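Tartrate dehydrogenase/decarboxylase (PDB 3FLK) oxidises (+)-tartrate to oxaloglycolate with NAD, converts meso-tartrate to D-glycerate and oxidatively decarboxylates D-malate to pyruvate, using a magnesium or manganese ion and potassium. Local coordinates at residues V84-H87 / I88-W91; P60-W63 / A64-K68; N269-E273 / R274-S278. The protein carries 1 engineered substitution. All coordinates share one frame; numbering follows the deposited sequence.

Interaction 1 of 3, residues V84-H87 / I88-W91; sequences VPDH and ISLW. With NAI (1,4-dihydronicotinamide adenine dinucleotide), chain F.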
loop_
_atom_site.group_PDB
_atom_site.type_symbol
_atom_site.label_atom_id
_atom_site.label_comp_id
_atom_site.label_asym_id
_atom_site.label_seq_id
_atom_site.Cartn_x
_atom_site.Cartn_y
_atom_site.Cartn_z
ATOM N N VAL A 84 23.196 7.079 -9.703
ATOM C CA VAL A 84 23.435 5.918 -8.837
ATOM C C VAL A 84 22.120 5.169 -8.603
ATOM O O VAL A 84 21.123 5.787 -8.233
ATOM C CB VAL A 84 24.040 6.340 -7.462
ATOM C CG1 VAL A 84 24.310 5.122 -6.567
ATOM C CG2 VAL A 84 25.315 7.154 -7.641
ATOM N N PRO A 85 22.107 3.839 -8.832
ATOM C CA PRO A 85 20.917 3.024 -8.564
ATOM C C PRO A 85 20.372 3.209 -7.139
ATOM O O PRO A 85 21.149 3.368 -6.195
ATOM C CB PRO A 85 21.426 1.595 -8.770
ATOM C CG PRO A 85 22.518 1.751 -9.788
ATOM C CD PRO A 85 23.207 3.023 -9.383
ATOM N N ASP A 86 19.045 3.199 -7.004
ATOM C CA ASP A 86 18.379 3.443 -5.717
ATOM C C ASP A 86 18.714 2.404 -4.642
ATOM O O ASP A 86 18.791 2.739 -3.459
ATOM C CB ASP A 86 16.858 3.537 -5.896
ATOM C CG ASP A 86 16.401 4.897 -6.425
ATOM O OD1 ASP A 86 17.190 5.871 -6.391
ATOM O OD2 ASP A 86 15.240 4.988 -6.879
ATOM N N HIS A 87 18.914 1.151 -5.047
ATOM C CA HIS A 87 19.259 0.103 -4.083
ATOM C C HIS A 87 20.692 0.253 -3.576
ATOM O O HIS A 87 20.983 -0.082 -2.430
ATOM C CB HIS A 87 18.992 -1.303 -4.639
ATOM C CG HIS A 87 19.926 -1.721 -5.732
ATOM N ND1 HIS A 87 19.757 -1.337 -7.043
ATOM C CD2 HIS A 87 21.031 -2.504 -5.707
ATOM C CE1 HIS A 87 20.724 -1.856 -7.780
ATOM N NE2 HIS A 87 21.508 -2.571 -6.993
ATOM N N ILE A 88 21.577 0.780 -4.420
ATOM C CA ILE A 88 22.958 1.036 -4.013
ATOM C C ILE A 88 23.039 2.209 -3.029
ATOM O O ILE A 88 23.676 2.092 -1.981
ATOM C CB ILE A 88 23.895 1.243 -5.234
ATOM C CG1 ILE A 88 24.047 -0.079 -6.000
ATOM C CG2 ILE A 88 25.261 1.777 -4.792
ATOM C CD1 ILE A 88 24.744 0.036 -7.348
ATOM N N SER A 89 22.380 3.321 -3.357
ATOM C CA SER A 89 22.415 4.513 -2.509
ATOM C C SER A 89 21.787 4.303 -1.129
ATOM O O SER A 89 22.380 4.681 -0.117
ATOM C CB SER A 89 21.785 5.722 -3.216
ATOM O OG SER A 89 20.432 5.490 -3.552
ATOM N N LEU A 90 20.604 3.690 -1.088
ATOM C CA LEU A 90 19.897 3.489 0.181
ATOM C C LEU A 90 20.606 2.491 1.098
ATOM O O LEU A 90 20.801 2.764 2.285
ATOM C CB LEU A 90 18.441 3.063 -0.052
ATOM C CG LEU A 90 17.498 3.236 1.149
ATOM C CD1 LEU A 90 17.150 4.702 1.368
ATOM C CD2 LEU A 90 16.225 2.417 0.974
ATOM N N TRP A 91 20.995 1.346 0.536
ATOM C CA TRP A 91 21.660 0.288 1.296
ATOM C C TRP A 91 23.078 0.659 1.718
ATOM O O TRP A 91 23.589 0.139 2.711
ATOM C CB TRP A 91 21.653 -1.030 0.516
ATOM C CG TRP A 91 20.325 -1.714 0.558
ATOM C CD1 TRP A 91 19.273 -1.517 -0.289
ATOM C CD2 TRP A 91 19.900 -2.697 1.507
ATOM N NE1 TRP A 91 18.214 -2.321 0.075
ATOM C CE2 TRP A 91 18.577 -3.057 1.172
ATOM C CE3 TRP A 91 20.510 -3.309 2.610
ATOM C CZ2 TRP A 91 17.849 -3.999 1.903
ATOM C CZ3 TRP A 91 19.787 -4.247 3.334
ATOM C CH2 TRP A 91 18.472 -4.584 2.977
HETATM P PA NAI F . 10.271 11.393 -3.039
HETATM O O1A NAI F . 9.717 11.450 -1.666
HETATM O O2A NAI F . 11.627 11.968 -3.116
HETATM O O5B NAI F . 9.304 12.199 -4.028
HETATM C C5B NAI F . 7.993 11.777 -4.326
HETATM C C4B NAI F . 7.157 12.959 -4.805
HETATM O O4B NAI F . 6.853 13.804 -3.712
HETATM C C3B NAI F . 7.892 13.802 -5.837
HETATM O O3B NAI F . 6.974 14.190 -6.831
HETATM C C2B NAI F . 8.376 15.003 -5.048
HETATM O O2B NAI F . 8.424 16.174 -5.830
HETATM C C1B NAI F . 7.373 15.109 -3.912
HETATM N N9A NAI F . 8.010 15.606 -2.681
HETATM C C8A NAI F . 8.840 14.910 -1.839
HETATM N N7A NAI F . 9.203 15.731 -0.830
HETATM C C5A NAI F . 8.624 16.933 -1.010
HETATM C C6A NAI F . 8.663 18.116 -0.279
HETATM N N6A NAI F . 9.372 18.192 0.844
HETATM N N1A NAI F . 7.948 19.209 -0.727
HETATM C C2A NAI F . 7.203 19.134 -1.884
HETATM N N3A NAI F . 7.168 17.951 -2.598
HETATM C C4A NAI F . 7.869 16.872 -2.173
HETATM O O3 NAI F . 10.223 9.841 -3.495
HETATM P PN NAI F . 10.595 9.210 -4.933
HETATM O O1N NAI F . 10.368 10.187 -6.020
HETATM O O2N NAI F . 9.874 7.918 -5.006
HETATM O O5D NAI F . 12.161 8.897 -4.805
HETATM C C5D NAI F . 13.151 9.848 -5.139
HETATM C C4D NAI F . 14.503 9.414 -4.575
HETATM O O4D NAI F . 14.496 9.524 -3.164
HETATM C C3D NAI F . 14.859 7.967 -4.889
HETATM O O3D NAI F . 16.238 7.924 -5.165
HETATM C C2D NAI F . 14.567 7.220 -3.600
HETATM O O2D NAI F . 15.385 6.085 -3.438
HETATM C C1D NAI F . 14.865 8.292 -2.562
HETATM N N1N NAI F . 14.169 8.145 -1.269
HETATM C C2N NAI F . 14.928 8.248 -0.136
HETATM C C3N NAI F . 14.343 8.146 1.121
HETATM C C7N NAI F . 15.146 8.530 2.331
HETATM O O7N NAI F . 16.438 9.072 2.166
HETATM N N7N NAI F . 14.623 8.351 3.543
HETATM C C4N NAI F . 12.966 7.940 1.213
HETATM C C5N NAI F . 12.195 7.840 0.055
HETATM C C6N NAI F . 12.811 7.948 -1.192
#
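One face of the imidazole of His87 is covered by Ile88, whose CG1 stands 3.6 Å above the ring plane and offset toward its rim, a CH-pi contact with CG1 4.0 Å from the His87 ring centroid and 26° from the normal. The two side chains run side by side because CG of His87 lies between its own backbone N and carbonyl carbon (chi1 70°), which lays the ring over Ile88. The indole of Trp91 is met at its edge, near the ring plane, by the carbonyl of His87, with CD1 of Trp91 3.1 Å from His87 O. That oxygen also accepts the Trp91 N-H from above its carbonyl plane, an i to i+4 helical bond. CD1 of Ile88 lies alongside the Pro85 ring, 3.7 Å from Pro85 CG, while its other branch, CG2, meets CG1 of Val84 at 3.9 Å.

These contacts span the short helix 86-91 and the residues just before it, with Pro85 as N-cap residue: Ser89 N is bonded to Pro85 O at 3.1 Å and nearly straight (167°), and Leu90 N is bonded to Asp86 O. Asp86, in the first turn, lines the cofactor pocket of this isocitrate and isopropylmalate dehydrogenase family member. Its OD1 accepts from the ribose hydroxyl O3D of NADH, with Asp86 OD1 2.6 Å from O3D, and its OD2 is hydrogen-bonded to His223 of the second subunit, so one carboxylate joins cofactor and dimer partner. Trp91 NE1 makes weak hydrogen bonds to the carbonyls of Asn194 and Gly195 of that subunit.

Interaction 2 of 3, residues P60-W63 / A64-K68; sequences PDDW and AEQLK. With SO4 (sulfate ion), chain L.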
loop_
_atom_site.group_PDB
_atom_site.type_symbol
_atom_site.label_atom_id
_atom_site.label_comp_id
_atom_site.label_asym_id
_atom_site.label_seq_id
_atom_site.Cartn_x
_atom_site.Cartn_y
_atom_site.Cartn_z
ATOM N N PRO A 60 32.570 6.907 3.969
ATOM C CA PRO A 60 33.880 6.376 4.349
ATOM C C PRO A 60 33.749 5.123 5.218
ATOM O O PRO A 60 32.728 4.936 5.884
ATOM C CB PRO A 60 34.506 7.521 5.154
ATOM C CG PRO A 60 33.355 8.338 5.624
ATOM C CD PRO A 60 32.351 8.255 4.521
ATOM N N ASP A 61 34.779 4.282 5.204
ATOM C CA ASP A 61 34.774 3.018 5.945
ATOM C C ASP A 61 34.562 3.194 7.451
ATOM O O ASP A 61 34.002 2.312 8.104
ATOM C CB ASP A 61 36.072 2.240 5.685
ATOM C CG ASP A 61 36.150 1.662 4.276
ATOM O OD1 ASP A 61 35.244 1.914 3.453
ATOM O OD2 ASP A 61 37.133 0.943 3.990
ATOM N N ASP A 62 35.001 4.328 7.992
ATOM C CA ASP A 62 34.917 4.582 9.432
ATOM C C ASP A 62 33.729 5.469 9.840
ATOM O O ASP A 62 33.782 6.156 10.863
ATOM C CB ASP A 62 36.238 5.169 9.949
ATOM C CG ASP A 62 36.529 6.560 9.397
ATOM O OD1 ASP A 62 36.002 6.917 8.317
ATOM O OD2 ASP A 62 37.293 7.300 10.053
ATOM N N TRP A 63 32.657 5.432 9.048
ATOM C CA TRP A 63 31.476 6.270 9.292
ATOM C C TRP A 63 30.876 6.071 10.689
ATOM O O TRP A 63 30.473 7.040 11.334
ATOM C CB TRP A 63 30.409 6.049 8.207
ATOM C CG TRP A 63 29.823 4.664 8.200
ATOM C CD1 TRP A 63 30.256 3.596 7.470
ATOM C CD2 TRP A 63 28.701 4.201 8.963
ATOM N NE1 TRP A 63 29.473 2.497 7.729
ATOM C CE2 TRP A 63 28.513 2.839 8.644
ATOM C CE3 TRP A 63 27.834 4.805 9.885
ATOM C CZ2 TRP A 63 27.495 2.070 9.213
ATOM C CZ3 TRP A 63 26.826 4.037 10.457
ATOM C CH2 TRP A 63 26.664 2.685 10.115
ATOM N N ALA A 64 30.836 4.819 11.148
ATOM C CA ALA A 64 30.228 4.470 12.434
ATOM C C ALA A 64 31.048 5.000 13.599
ATOM O O ALA A 64 30.494 5.462 14.596
ATOM C CB ALA A 64 30.039 2.958 12.553
ATOM N N GLU A 65 32.368 4.925 13.457
ATOM C CA GLU A 65 33.311 5.485 14.421
ATOM C C GLU A 65 33.088 6.992 14.567
ATOM O O GLU A 65 33.098 7.524 15.680
ATOM C CB GLU A 65 34.744 5.181 13.964
ATOM C CG GLU A 65 35.859 5.765 14.823
ATOM C CD GLU A 65 37.204 5.736 14.110
ATOM O OE1 GLU A 65 37.804 4.640 13.994
ATOM O OE2 GLU A 65 37.662 6.813 13.662
ATOM N N GLN A 66 32.867 7.667 13.442
ATOM C CA GLN A 66 32.670 9.117 13.429
ATOM C C GLN A 66 31.334 9.540 14.040
ATOM O O GLN A 66 31.283 10.483 14.831
ATOM C CB GLN A 66 32.796 9.670 12.007
ATOM C CG GLN A 66 34.186 9.527 11.397
ATOM C CD GLN A 66 34.320 10.237 10.063
ATOM O OE1 GLN A 66 34.029 11.429 9.947
ATOM N NE2 GLN A 66 34.771 9.509 9.049
ATOM N N LEU A 67 30.263 8.838 13.682
ATOM C CA LEU A 67 28.917 9.228 14.110
ATOM C C LEU A 67 28.575 8.846 15.551
ATOM O O LEU A 67 27.673 9.438 16.147
ATOM C CB LEU A 67 27.856 8.697 13.141
ATOM C CG LEU A 67 27.876 9.239 11.708
ATOM C CD1 LEU A 67 26.704 8.676 10.944
ATOM C CD2 LEU A 67 27.858 10.766 11.663
ATOM N N LYS A 68 29.293 7.871 16.107
ATOM C CA LYS A 68 29.098 7.478 17.508
ATOM C C LYS A 68 29.537 8.563 18.497
ATOM O O LYS A 68 29.169 8.524 19.674
ATOM C CB LYS A 68 29.797 6.149 17.815
ATOM C CG LYS A 68 28.928 4.926 17.542
ATOM C CD LYS A 68 29.417 3.696 18.305
ATOM C CE LYS A 68 30.451 2.902 17.518
ATOM N NZ LYS A 68 29.835 2.131 16.399
HETATM S S SO4 L . 37.989 5.559 4.290
HETATM O O1 SO4 L . 36.927 5.229 3.343
HETATM O O2 SO4 L . 39.149 4.713 4.020
HETATM O O3 SO4 L . 38.363 6.963 4.135
HETATM O O4 SO4 L . 37.528 5.331 5.657
HETATM O O HOH W 1 32.110 2.222 9.968
#
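With chi1 at 66°, Asp62 holds its carboxylate between its own backbone N and carbonyl carbon, and Gln66, one helical turn on, has CG anti to its carbonyl carbon and an extended chain beyond (chi2 -173°); together these torsions bring the Gln66 amide to the Asp62 carboxylate. Gln66 NE2 donates to Asp62 OD1 at 3.0 Å. The acceptor lies in the amide plane, whereas the donor comes from above the carboxylate plane, the two groups being turned 58° apart. The backbone bond from Gln66 N to Asp62 O joins the same two residues a second time. Asp62 occupies the N-cap position, yet its side chain makes no capping bond. Its OD2 faces Glu65 OE2 at 3.7 Å, a like-charge approach that probably costs energy.

Trp63 takes the same first rotamer as Asp62, which lays its indole over the following residue: Ala64 CB is 3.9 Å from the centroid of the six-membered ring of Trp63, above its face. Leu67 CD1 reaches the ring edge, 4.2 Å from Trp63 CE3. Water 1 bridges Asp61 O and Ala64 N, and a sulfate, probably from the crystallisation liquor, accepts from Asp61 N.

A type I turn, Pro60 to Trp63, thus leads into helix 63-67, whose Trp63 meets Phe97 of helix 94-100 and whose Leu67 packs on Ala9 and Ile11 of strand 6-13.

Interaction 3 of 3, residues N269-E273 / R274-S278; sequences NLNPE and RNFPS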
loop_
_atom_site.group_PDB
_atom_site.type_symbol
_atom_site.label_atom_id
_atom_site.label_comp_id
_atom_site.label_asym_id
_atom_site.label_seq_id
_atom_site.Cartn_x
_atom_site.Cartn_y
_atom_site.Cartn_z
ATOM N N ASN A 269 13.861 7.737 13.754
ATOM C CA ASN A 269 14.467 6.407 13.740
ATOM C C ASN A 269 15.176 6.190 15.069
ATOM O O ASN A 269 16.335 6.573 15.240
ATOM C CB ASN A 269 15.456 6.254 12.578
ATOM C CG ASN A 269 14.795 6.383 11.216
ATOM O OD1 ASN A 269 14.680 5.405 10.481
ATOM N ND2 ASN A 269 14.374 7.594 10.866
ATOM N N LEU A 270 14.462 5.579 16.008
ATOM C CA LEU A 270 14.893 5.534 17.397
ATOM C C LEU A 270 15.575 4.236 17.795
ATOM O O LEU A 270 15.100 3.140 17.479
ATOM C CB LEU A 270 13.709 5.782 18.340
ATOM C CG LEU A 270 12.902 7.082 18.244
ATOM C CD1 LEU A 270 11.836 7.094 19.325
ATOM C CD2 LEU A 270 13.789 8.323 18.351
ATOM N N ASN A 271 16.698 4.389 18.488
ATOM C CA ASN A 271 17.271 3.337 19.310
ATOM C C ASN A 271 16.898 3.681 20.759
ATOM O O ASN A 271 17.615 4.436 21.418
ATOM C CB ASN A 271 18.791 3.274 19.116
ATOM C CG ASN A 271 19.463 2.245 20.019
ATOM O OD1 ASN A 271 20.270 2.595 20.879
ATOM N ND2 ASN A 271 19.131 0.973 19.827
ATOM N N PRO A 272 15.757 3.150 21.248
ATOM C CA PRO A 272 15.160 3.563 22.527
ATOM C C PRO A 272 16.061 3.340 23.744
ATOM O O PRO A 272 15.968 4.085 24.722
ATOM C CB PRO A 272 13.906 2.686 22.633
ATOM C CG PRO A 272 13.626 2.243 21.243
ATOM C CD PRO A 272 14.960 2.094 20.601
ATOM N N GLU A 273 16.926 2.330 23.672
ATOM C CA GLU A 273 17.856 2.009 24.757
ATOM C C GLU A 273 19.010 3.010 24.826
ATOM O O GLU A 273 19.764 3.032 25.802
ATOM C CB GLU A 273 18.402 0.585 24.599
ATOM C CG GLU A 273 17.352 -0.521 24.739
ATOM C CD GLU A 273 16.474 -0.679 23.501
ATOM O OE1 GLU A 273 16.931 -0.335 22.388
ATOM O OE2 GLU A 273 15.324 -1.149 23.644
ATOM N N ARG A 274 19.135 3.828 23.780
ATOM C CA ARG A 274 20.150 4.881 23.682
ATOM C C ARG A 274 21.582 4.342 23.740
ATOM O O ARG A 274 22.476 4.970 24.312
ATOM C CB ARG A 274 19.910 5.978 24.730
ATOM C CG ARG A 274 18.574 6.683 24.569
ATOM C CD ARG A 274 18.222 7.509 25.789
ATOM N NE ARG A 274 16.840 7.981 25.740
ATOM C CZ ARG A 274 16.458 9.156 25.242
ATOM N NH1 ARG A 274 17.351 10.004 24.744
ATOM N NH2 ARG A 274 15.174 9.485 25.250
ATOM N N ASN A 275 21.788 3.175 23.133
ATOM C CA ASN A 275 23.121 2.599 22.985
ATOM C C ASN A 275 23.846 3.222 21.801
ATOM O O ASN A 275 25.079 3.273 21.766
ATOM C CB ASN A 275 23.036 1.081 22.808
ATOM C CG ASN A 275 22.571 0.369 24.065
ATOM O OD1 ASN A 275 22.848 0.808 25.184
ATOM N ND2 ASN A 275 21.865 -0.743 23.888
ATOM N N PHE A 276 23.060 3.693 20.836
ATOM C CA PHE A 276 23.566 4.342 19.633
ATOM C C PHE A 276 22.777 5.630 19.388
ATOM O O PHE A 276 21.669 5.777 19.909
ATOM C CB PHE A 276 23.419 3.405 18.431
ATOM C CG PHE A 276 24.130 2.086 18.589
ATOM C CD1 PHE A 276 25.494 1.978 18.336
ATOM C CD2 PHE A 276 23.430 0.947 18.976
ATOM C CE1 PHE A 276 26.155 0.758 18.473
ATOM C CE2 PHE A 276 24.082 -0.281 19.117
ATOM C CZ PHE A 276 25.447 -0.372 18.866
ATOM N N PRO A 277 23.345 6.577 18.613
ATOM C CA PRO A 277 22.565 7.764 18.253
ATOM C C PRO A 277 21.339 7.421 17.408
ATOM O O PRO A 277 21.403 6.543 16.539
ATOM C CB PRO A 277 23.554 8.609 17.438
ATOM C CG PRO A 277 24.604 7.658 16.984
ATOM C CD PRO A 277 24.711 6.626 18.056
ATOM N N SER A 278 20.228 8.093 17.687
ATOM C CA SER A 278 19.027 7.964 16.877
ATOM C C SER A 278 19.114 8.911 15.678
ATOM O O SER A 278 19.942 9.828 15.661
ATOM C CB SER A 278 17.781 8.247 17.715
ATOM O OG SER A 278 17.603 7.249 18.708
HETATM O O HOH W 2 19.345 6.633 20.753
HETATM O O HOH W 3 20.544 -1.391 20.982
#
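Asn271 OD1 is gripped by two consecutive backbone N-H groups, those of Asn275 and Phe276. Asn275 N comes nearly in line with the side-chain C=O (170°) at 2.8 Å from Asn271 OD1, although its hydrogen is less well aimed (130°). Phe276 N arrives at 3.0 Å from the same Asn271 OD1, from above the amide plane and with a straighter N-H. The side chain reaches this position because CG of Asn271 is placed opposite its own backbone N (chi1 176°), which turns the amide into the loop. The amide's other end is held too: Asn271 ND2 donates to Asp102 O and to water 3, which also accepts from Asn275 ND2. With both ends bonded, the amide's rotation is fixed.

The residues form the connection of a beta hairpin, joining strand 266-270 to strand 278-282, antiparallel neighbours in the large mixed sheet. Its tip is a type I turn from Asn271 to Arg274, closed by Arg274 N on Asn271 O at 2.9 Å; Arg274, the last residue of the turn, has a left-handed backbone conformation with positive phi. Nearer the strands, Ser278 OG accepts from Asn271 N at 3.0 Å. Water 2 donates to Asn271 O and Phe276 O and accepts from Ser278 OG, bridging the inside of the loop from the turn to the serine. Ser278 CB also lies against Asn269 O, 3.3 Å away.

The charged ends have partners elsewhere in the chain: Arg274 NH1 is bonded to Phe311 O, with a cation-pi contact to the Phe311 ring on helix 299-313, and Glu273 OE2 is bonded to Tyr104 OH. On the strand side, Asn269 OD1 accepts from Asn136 and from Arg98, a residue of the oxalate pocket.

The three contacts lie in series along the chain in the order 60-68, 84-91, 269-278, and interaction 1 is the one that holds a cofactor-pocket residue. In it the side chain of Leu90 is about 4 Å from the oxalate and about 8 Å from the magnesium ion. Interaction 3 approaches the same site from the sheet, with the Asn269 side chain about 7 Å from both oxalate and NADH. Interaction 2 is more remote, the side chain of Leu67 being about 14 Å from the bound NADH. It nevertheless touches interaction 3 directly: Leu67 O lies 3.6 Å from Pro277 CG. Interaction 1 touches neither; its nearest atoms are about 8 Å from interaction 2 and about 9 Å from interaction 3.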